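Local atomic coordinates of alpha-catenin-like protein hmp-1 (Caenorhabditis elegans, PDB entry 5H5M), a protein that links cadherin-catenin complexes at adherens junctions to actin filaments and is required for cell migration and cell shape changes in the embryo. Residues A[222-225]-A[226-230]. Residues are numbered along the deposited sequence; the frame is centred on the assembly and turned at random.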
loop_
_atom_site.group_PDB
_atom_site.type_symbol
_atom_site.label_atom_id
_atom_site.label_comp_id
_atom_site.label_asym_id
_atom_site.label_seq_id
_atom_site.Cartn_x
_atom_site.Cartn_y
_atom_site.Cartn_z
ATOM N N ASP A 222 19.682 -4.230 -1.315
ATOM C CA ASP A 222 20.049 -2.859 -1.668
ATOM C C ASP A 222 19.034 -2.244 -2.632
ATOM O O ASP A 222 18.671 -1.075 -2.497
ATOM C CB ASP A 222 21.447 -2.805 -2.290
ATOM C CG ASP A 222 22.554 -3.044 -1.275
ATOM O OD1 ASP A 222 22.277 -3.001 -0.058
ATOM O OD2 ASP A 222 23.708 -3.268 -1.701
ATOM N N LYS A 223 18.582 -3.033 -3.603
ATOM C CA LYS A 223 17.624 -2.558 -4.597
ATOM C C LYS A 223 16.228 -2.390 -4.004
ATOM O O LYS A 223 15.526 -1.430 -4.321
ATOM C CB LYS A 223 17.559 -3.511 -5.792
ATOM C CG LYS A 223 18.855 -3.666 -6.564
ATOM C CD LYS A 223 19.266 -2.375 -7.238
ATOM C CE LYS A 223 20.542 -2.565 -8.043
ATOM N NZ LYS A 223 20.988 -1.292 -8.671
ATOM N N VAL A 224 15.827 -3.327 -3.148
ATOM C CA VAL A 224 14.529 -3.246 -2.487
ATOM C C VAL A 224 14.462 -2.017 -1.577
ATOM O O VAL A 224 13.447 -1.320 -1.530
ATOM C CB VAL A 224 14.229 -4.523 -1.669
ATOM C CG1 VAL A 224 13.076 -4.292 -0.693
ATOM C CG2 VAL A 224 13.922 -5.685 -2.601
ATOM N N ARG A 225 15.553 -1.750 -0.866
ATOM C CA ARG A 225 15.633 -0.589 0.013
ATOM C C ARG A 225 15.471 0.699 -0.791
ATOM O O ARG A 225 14.748 1.612 -0.394
ATOM C CB ARG A 225 16.961 -0.587 0.773
ATOM C CG ARG A 225 17.129 0.564 1.752
ATOM C CD ARG A 225 18.360 0.365 2.628
ATOM N NE ARG A 225 18.227 -0.801 3.501
ATOM C CZ ARG A 225 18.871 -1.953 3.326
ATOM N NH1 ARG A 225 19.707 -2.103 2.308
ATOM N NH2 ARG A 225 18.681 -2.957 4.172
ATOM N N LEU A 226 16.153 0.750 -1.930
ATOM C CA LEU A 226 16.044 1.862 -2.862
ATOM C C LEU A 226 14.599 2.045 -3.327
ATOM O O LEU A 226 14.069 3.152 -3.322
ATOM C CB LEU A 226 16.964 1.628 -4.065
ATOM C CG LEU A 226 16.828 2.591 -5.243
ATOM C CD1 LEU A 226 17.044 3.993 -4.749
ATOM C CD2 LEU A 226 17.827 2.266 -6.339
ATOM N N LEU A 227 13.969 0.946 -3.724
ATOM C CA LEU A 227 12.613 0.982 -4.255
ATOM C C LEU A 227 11.610 1.412 -3.191
ATOM O O LEU A 227 10.697 2.195 -3.463
ATOM C CB LEU A 227 12.228 -0.386 -4.820
ATOM C CG LEU A 227 10.757 -0.553 -5.210
ATOM C CD1 LEU A 227 10.395 0.410 -6.324
ATOM C CD2 LEU A 227 10.451 -1.991 -5.610
ATOM N N THR A 228 11.787 0.894 -1.980
ATOM C CA THR A 228 10.893 1.213 -0.874
ATOM C C THR A 228 10.968 2.696 -0.546
ATOM O O THR A 228 9.946 3.348 -0.328
ATOM C CB THR A 228 11.230 0.393 0.383
ATOM O OG1 THR A 228 11.289 -0.999 0.047
ATOM C CG2 THR A 228 10.177 0.612 1.460
ATOM N N THR A 229 12.186 3.227 -0.527
ATOM C CA THR A 229 12.393 4.641 -0.259
ATOM C C THR A 229 11.741 5.495 -1.343
ATOM O O THR A 229 11.043 6.465 -1.046
ATOM C CB THR A 229 13.886 4.988 -0.179
ATOM O OG1 THR A 229 14.493 4.227 0.869
ATOM C CG2 THR A 229 14.065 6.468 0.123
ATOM N N ALA A 230 11.966 5.125 -2.599
ATOM C CA ALA A 230 11.421 5.885 -3.720
ATOM C C ALA A 230 9.890 5.911 -3.691
ATOM O O ALA A 230 9.281 6.952 -3.945
ATOM C CB ALA A 230 11.922 5.315 -5.032
#
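With its chi1 at -52°, Thr228 holds OG1 opposite its own carbonyl carbon and turns the hydroxyl back along the helix to Val224, whose CG1 lies anti to the backbone N and approaches Thr228 OG1 to 3.8 Å, the two side chains crossing at a slant. OG1 donates to Val224 O at 2.7 Å, coming from above the carbonyl plane, 41° out of it, instead of along a lone pair. The backbone N of Thr228 reaches Val224 O from the other face at 2.8 Å, a nearly straight bond with an N-H...O angle of 159°. One carbonyl thus accepts two hydrogens from a single residue, the familiar way in which a threonine inside a helix bonds to the carbonyl four residues earlier. With an alanine in its place, Val224 O would probably lose the hydroxyl bond and keep the one from the backbone N-H, and the valine methyl would lose its polar neighbour.

The regular i to i+4 bonding of the helix continues around this pair: Leu226 N bonds to Asp222 O, Leu227 N to Lys223 O at 2.9 Å, and Thr229 N to Arg225 O at 3.0 Å. On the exposed side, the Arg225 chain bends so that NH1 meets Asp222 OD1 edge-on and in plane, a long salt bridge of 3.6 Å. Val224 and Leu227 face inward, against Ile159 and Ala163 of helix 142-166, while Lys223 and Leu226 touch helix 173-202, as expected for a helix in the bundles of this vinculin-family M domain. Phe123 adjoins both Leu227 and Thr228. Because the hydroxyl hydrogen is used on the helix's own backbone, Thr228 probably needs no other acceptor for it where it lies against this aromatic residue.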